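Local coordinates for protein DsrH (Allochromatium vinosum, PDB 2HY5) that is one of the three kinds of subunit of the DsrEFH complex, which probably acts in sulfur transfer during intracellular sulfur oxidation, at residues I3-N8 with A28-F33; Q49-L54 with R75-I80. All blocks are in the same frame, centred on the assembly; numbering follows the deposited sequence.

Contact 1: I3-N8 with A28-F33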
loop_
_atom_site.group_PDB
_atom_site.type_symbol
_atom_site.label_atom_id
_atom_site.label_comp_id
_atom_site.label_asym_id
_atom_site.label_seq_id
_atom_site.Cartn_x
_atom_site.Cartn_y
_atom_site.Cartn_z
ATOM N N ILE C 3 12.248 -23.182 -4.592
ATOM C CA ILE C 3 11.544 -22.094 -3.923
ATOM C C ILE C 3 10.230 -21.813 -4.627
ATOM O O ILE C 3 10.149 -21.869 -5.854
ATOM C CB ILE C 3 12.351 -20.773 -3.963
ATOM C CG1 ILE C 3 13.679 -20.942 -3.227
ATOM C CG2 ILE C 3 11.531 -19.637 -3.350
ATOM C CD1 ILE C 3 14.580 -19.725 -3.332
ATOM N N LEU C 4 9.198 -21.520 -3.843
ATOM C CA LEU C 4 7.919 -21.134 -4.407
ATOM C C LEU C 4 7.870 -19.633 -4.185
ATOM O O LEU C 4 7.846 -19.169 -3.043
ATOM C CB LEU C 4 6.732 -21.770 -3.677
ATOM C CG LEU C 4 5.404 -21.092 -4.052
ATOM C CD1 LEU C 4 5.054 -21.401 -5.501
ATOM C CD2 LEU C 4 4.291 -21.544 -3.118
ATOM N N HIS C 5 7.887 -18.874 -5.272
ATOM C CA HIS C 5 7.816 -17.421 -5.178
ATOM C C HIS C 5 6.355 -17.024 -5.310
ATOM O O HIS C 5 5.635 -17.566 -6.152
ATOM C CB HIS C 5 8.600 -16.776 -6.323
ATOM C CG HIS C 5 10.049 -17.145 -6.353
ATOM N ND1 HIS C 5 11.015 -16.429 -5.680
ATOM C CD2 HIS C 5 10.699 -18.162 -6.968
ATOM C CE1 HIS C 5 12.196 -16.985 -5.879
ATOM N NE2 HIS C 5 12.033 -18.041 -6.658
ATOM N N THR C 6 5.904 -16.088 -4.481
ATOM C CA THR C 6 4.526 -15.630 -4.588
ATOM C C THR C 6 4.541 -14.165 -5.003
ATOM O O THR C 6 5.332 -13.370 -4.490
ATOM C CB THR C 6 3.750 -15.780 -3.256
ATOM O OG1 THR C 6 4.376 -14.992 -2.235
ATOM C CG2 THR C 6 3.713 -17.244 -2.820
ATOM N N VAL C 7 3.684 -13.820 -5.956
ATOM C CA VAL C 7 3.589 -12.445 -6.450
ATOM C C VAL C 7 2.126 -12.041 -6.382
ATOM O O VAL C 7 1.284 -12.653 -7.043
ATOM C CB VAL C 7 4.080 -12.340 -7.911
ATOM C CG1 VAL C 7 3.918 -10.912 -8.414
ATOM C CG2 VAL C 7 5.540 -12.771 -8.000
ATOM N N ASN C 8 1.819 -11.011 -5.595
ATOM C CA ASN C 8 0.428 -10.589 -5.448
ATOM C C ASN C 8 0.093 -9.214 -5.997
ATOM O O ASN C 8 -1.024 -8.740 -5.817
ATOM C CB ASN C 8 0.023 -10.629 -3.973
ATOM C CG ASN C 8 0.719 -9.560 -3.149
ATOM O OD1 ASN C 8 0.218 -9.138 -2.109
ATOM N ND2 ASN C 8 1.889 -9.127 -3.608
ATOM N N ALA C 28 12.368 -23.463 -10.187
ATOM C CA ALA C 28 11.553 -22.803 -9.174
ATOM C C ALA C 28 10.120 -22.635 -9.658
ATOM O O ALA C 28 9.832 -22.744 -10.852
ATOM C CB ALA C 28 12.151 -21.442 -8.831
ATOM N N SER C 29 9.218 -22.372 -8.722
ATOM C CA SER C 29 7.820 -22.171 -9.060
ATOM C C SER C 29 7.409 -20.758 -8.681
ATOM O O SER C 29 7.942 -20.178 -7.737
ATOM C CB SER C 29 6.939 -23.181 -8.327
ATOM O OG SER C 29 7.215 -24.501 -8.760
ATOM N N VAL C 30 6.467 -20.208 -9.434
ATOM C CA VAL C 30 5.968 -18.870 -9.176
ATOM C C VAL C 30 4.448 -18.916 -9.182
ATOM O O VAL C 30 3.834 -19.448 -10.110
ATOM C CB VAL C 30 6.439 -17.866 -10.258
ATOM C CG1 VAL C 30 5.890 -16.485 -9.954
ATOM C CG2 VAL C 30 7.958 -17.820 -10.315
ATOM N N LEU C 31 3.841 -18.375 -8.130
ATOM C CA LEU C 31 2.392 -18.335 -8.035
ATOM C C LEU C 31 1.914 -16.903 -8.059
ATOM O O LEU C 31 2.365 -16.065 -7.268
ATOM C CB LEU C 31 1.890 -18.993 -6.746
ATOM C CG LEU C 31 0.380 -18.797 -6.532
ATOM C CD1 LEU C 31 -0.403 -19.605 -7.566
ATOM C CD2 LEU C 31 -0.007 -19.221 -5.132
ATOM N N LEU C 32 0.991 -16.635 -8.968
ATOM C CA LEU C 32 0.409 -15.315 -9.115
ATOM C C LEU C 32 -0.955 -15.345 -8.442
ATOM O O LEU C 32 -1.795 -16.177 -8.780
ATOM C CB LEU C 32 0.235 -14.995 -10.598
ATOM C CG LEU C 32 1.504 -15.086 -11.451
ATOM C CD1 LEU C 32 1.137 -14.988 -12.937
ATOM C CD2 LEU C 32 2.464 -13.973 -11.047
ATOM N N PHE C 33 -1.168 -14.467 -7.469
ATOM C CA PHE C 33 -2.467 -14.419 -6.819
ATOM C C PHE C 33 -2.828 -12.965 -6.537
ATOM O O PHE C 33 -1.996 -12.077 -6.712
ATOM C CB PHE C 33 -2.514 -15.318 -5.565
ATOM C CG PHE C 33 -1.711 -14.821 -4.392
ATOM C CD1 PHE C 33 -0.332 -14.657 -4.478
ATOM C CD2 PHE C 33 -2.336 -14.579 -3.171
ATOM C CE1 PHE C 33 0.412 -14.264 -3.365
ATOM C CE2 PHE C 33 -1.601 -14.187 -2.055
ATOM C CZ PHE C 33 -0.225 -14.030 -2.151
#

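Contact 2: Q49-L54 with R75-I80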
loop_
_atom_site.group_PDB
_atom_site.type_symbol
_atom_site.label_atom_id
_atom_site.label_comp_id
_atom_site.label_asym_id
_atom_site.label_seq_id
_atom_site.Cartn_x
_atom_site.Cartn_y
_atom_site.Cartn_z
ATOM N N GLN C 49 7.642 -11.411 -21.637
ATOM C CA GLN C 49 8.531 -11.750 -20.536
ATOM C C GLN C 49 8.008 -12.911 -19.701
ATOM O O GLN C 49 8.788 -13.688 -19.150
ATOM C CB GLN C 49 8.778 -10.519 -19.658
ATOM C CG GLN C 49 7.526 -9.768 -19.241
ATOM C CD GLN C 49 7.844 -8.412 -18.633
ATOM O OE1 GLN C 49 8.492 -8.323 -17.589
ATOM N NE2 GLN C 49 7.391 -7.348 -19.289
ATOM N N VAL C 50 6.691 -13.036 -19.603
ATOM C CA VAL C 50 6.116 -14.137 -18.840
ATOM C C VAL C 50 6.320 -15.440 -19.613
ATOM O O VAL C 50 6.708 -16.453 -19.038
ATOM C CB VAL C 50 4.615 -13.909 -18.576
ATOM C CG1 VAL C 50 4.025 -15.113 -17.845
ATOM C CG2 VAL C 50 4.432 -12.651 -17.737
ATOM N N THR C 51 6.077 -15.399 -20.919
ATOM C CA THR C 51 6.245 -16.579 -21.760
ATOM C C THR C 51 7.693 -17.058 -21.701
ATOM O O THR C 51 7.957 -18.258 -21.627
ATOM C CB THR C 51 5.860 -16.282 -23.221
ATOM O OG1 THR C 51 4.477 -15.902 -23.279
ATOM C CG2 THR C 51 6.080 -17.511 -24.093
ATOM N N GLU C 52 8.631 -16.116 -21.731
ATOM C CA GLU C 52 10.043 -16.462 -21.656
ATOM C C GLU C 52 10.337 -17.184 -20.344
ATOM O O GLU C 52 11.117 -18.133 -20.311
ATOM C CB GLU C 52 10.906 -15.201 -21.756
ATOM C CG GLU C 52 11.590 -15.016 -23.101
ATOM C CD GLU C 52 12.664 -16.056 -23.359
ATOM O OE1 GLU C 52 12.336 -17.261 -23.407
ATOM O OE2 GLU C 52 13.843 -15.668 -23.512
ATOM N N ALA C 53 9.703 -16.734 -19.266
ATOM C CA ALA C 53 9.904 -17.332 -17.949
ATOM C C ALA C 53 9.460 -18.792 -17.915
ATOM O O ALA C 53 10.057 -19.616 -17.218
ATOM C CB ALA C 53 9.152 -16.531 -16.891
ATOM N N LEU C 54 8.410 -19.111 -18.666
ATOM C CA LEU C 54 7.900 -20.477 -18.723
ATOM C C LEU C 54 8.989 -21.432 -19.189
ATOM O O LEU C 54 8.901 -22.643 -18.984
ATOM C CB LEU C 54 6.703 -20.554 -19.672
ATOM C CG LEU C 54 5.394 -19.965 -19.145
ATOM C CD1 LEU C 54 4.362 -19.907 -20.259
ATOM C CD2 LEU C 54 4.894 -20.818 -17.987
ATOM N N ARG C 75 -8.346 -17.629 -20.708
ATOM C CA ARG C 75 -7.730 -16.334 -20.967
ATOM C C ARG C 75 -6.270 -16.300 -20.542
ATOM O O ARG C 75 -5.565 -15.331 -20.803
ATOM C CB ARG C 75 -8.496 -15.237 -20.221
ATOM C CG ARG C 75 -9.962 -15.117 -20.609
ATOM C CD ARG C 75 -10.118 -14.667 -22.052
ATOM N NE ARG C 75 -9.795 -13.254 -22.239
ATOM C CZ ARG C 75 -10.560 -12.247 -21.823
ATOM N NH1 ARG C 75 -11.702 -12.489 -21.191
ATOM N NH2 ARG C 75 -10.185 -10.995 -22.043
ATOM N N VAL C 76 -5.820 -17.361 -19.885
ATOM C CA VAL C 76 -4.450 -17.435 -19.402
ATOM C C VAL C 76 -3.444 -17.826 -20.485
ATOM O O VAL C 76 -3.786 -18.516 -21.448
ATOM C CB VAL C 76 -4.351 -18.455 -18.241
ATOM C CG1 VAL C 76 -2.936 -18.518 -17.706
ATOM C CG2 VAL C 76 -5.323 -18.070 -17.143
ATOM N N ILE C 77 -2.208 -17.368 -20.324
ATOM C CA ILE C 77 -1.140 -17.707 -21.255
ATOM C C ILE C 77 -0.933 -19.214 -21.132
ATOM O O ILE C 77 -0.731 -19.729 -20.031
ATOM C CB ILE C 77 0.175 -16.998 -20.873
ATOM C CG1 ILE C 77 -0.004 -15.481 -20.978
ATOM C CG2 ILE C 77 1.311 -17.472 -21.779
ATOM C CD1 ILE C 77 1.146 -14.689 -20.375
ATOM N N PRO C 78 -1.000 -19.942 -22.259
ATOM C CA PRO C 78 -0.813 -21.395 -22.229
ATOM C C PRO C 78 0.489 -21.778 -21.535
ATOM O O PRO C 78 1.556 -21.265 -21.870
ATOM C CB PRO C 78 -0.813 -21.769 -23.708
ATOM C CG PRO C 78 -1.773 -20.774 -24.289
ATOM C CD PRO C 78 -1.341 -19.486 -23.618
ATOM N N GLY C 79 0.400 -22.679 -20.563
ATOM C CA GLY C 79 1.593 -23.092 -19.845
ATOM C C GLY C 79 1.502 -22.761 -18.372
ATOM O O GLY C 79 2.132 -23.412 -17.537
ATOM N N ILE C 80 0.727 -21.730 -18.052
ATOM C CA ILE C 80 0.534 -21.336 -16.662
ATOM C C ILE C 80 -0.607 -22.191 -16.122
ATOM O O ILE C 80 -1.718 -22.149 -16.639
ATOM C CB ILE C 80 0.143 -19.852 -16.548
ATOM C CG1 ILE C 80 1.241 -18.984 -17.162
ATOM C CG2 ILE C 80 -0.055 -19.478 -15.082
ATOM C CD1 ILE C 80 0.978 -17.497 -17.061
#

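Contact 1: I3-N8 with A28-F33
Residues 3-7 and 29-32 run side by side as parallel strands, their axes 23° apart. Five nearly straight hydrogen bonds zip them together. Along 3-8, His5 and Val7 each give their N-H and their carbonyl oxygen to the partner strand; His5 N reaches Ser29 O at 2.8 Å, and Leu31 N comes to His5 O nearly along the C=O axis.

On one face of the sheet lie His5, Val7, Val30 and Leu32. The His5 ring stands beside its own backbone N (chi1 -59°). This brings Ala28 CB and the Ser29 carbonyl oxygen to the ring edge, with Ala28 CB 4.0 Å from His5 NE2, while Ile3 CG2 sits over the centre of one ring face, 3.7 Å above the plane. The other nitrogen, ND1, accepts a hydrogen bond from Trp101 NE1; together with Ile3 CG2 over one face, this bond probably holds the ring's rotation. Next along this face, Val7 CB rests 3.9 Å from Leu32 CD2, and Cys20 of helix 16-23 packs against His5, Val7 and Val30.

The opposite face carries Leu4, Thr6, Ser29 and Leu31. Leu4 CG is anti to the backbone N (chi1 166°), which swings CD1 across to Ser29 CB at 3.8 Å and on to Leu31 CB.

Beyond the strand ends, Phe33 takes the crowded position between its backbone N and carbonyl carbon and leans back over 3-8. Asn8 CB lies over the ring face, toward the rim, in a CH-pi contact 4.0 Å from the ring centroid, and Thr6 CB approaches Phe33 CE1 obliquely at 3.7 Å. Phe88 meets the same ring edge-to-face. Strand 3-7, helix 16-23 and strand 29-32 form a beta-alpha-beta unit whose strands are neighbouring inner strands of the parallel sheet of this alpha/beta fold.

Contact 2: Q49-L54 with R75-I80
The flat groups at this interface are peptide units of the turn at 77-80, and Leu54 is what meets them: its CD1 lies 3.5 Å from Pro78 O and its CD2 3.8 Å from Gly79 O. With CG anti to its carbonyl carbon (chi1 -75°), Leu54 points its two methyls at successive carbonyls. The Leu54 and Ile77 side chains cross obliquely, with CD1 against Ile77 CG2, and Leu54 CD2 touches Ile80 CG1 at 4.2 Å. One helical turn earlier, Val50 CG1 meets the tips of both isoleucines, 3.9 Å from Ile77 CD1 and from Ile80 CD1. Thr51 OG1, hydrogen-bonded to Glu47 O, merely brushes Ile77 CG2. No hydrogen bond joins the segments. Gly79 takes a backbone conformation (phi 118°) that calls for glycine, and a CB there would also clash with Leu54 CD1. An alanine at Leu54 would remove both methyls and would probably loosen the turn against the helix. Leu59 of strand 58-62 touches Val50, Leu54 and Ile80. Closed by a hydrogen bond from Ile80 N to Ile77 O, this is a type II beta turn with proline and glycine at its corners, packed against the C-terminal part of helix 47-53, in the connection that leads into strand 81-83.

Contact 1 comes first along the chain and is complete before contact 2 opens; helix 47-53 is the next regular element after strand 29-32. Their centres lie 13 Å apart, with about 5 Å between nearest atoms, so the two do not touch. Contact 1 is part of the parallel sheet, ordered 81-83, 58-62, 29-32, 3-7, 97-101, and pairs two of its inner strands; contact 2 packs against that sheet through strand 58-62, toward the side that ends in strand 81-83. Leu59 also reaches Val30, and Ala40 meets both Leu32 and Ile80. Each thus touches residues of both contacts, and contact 2 packs on the sheet face that carries Val30 and Leu32.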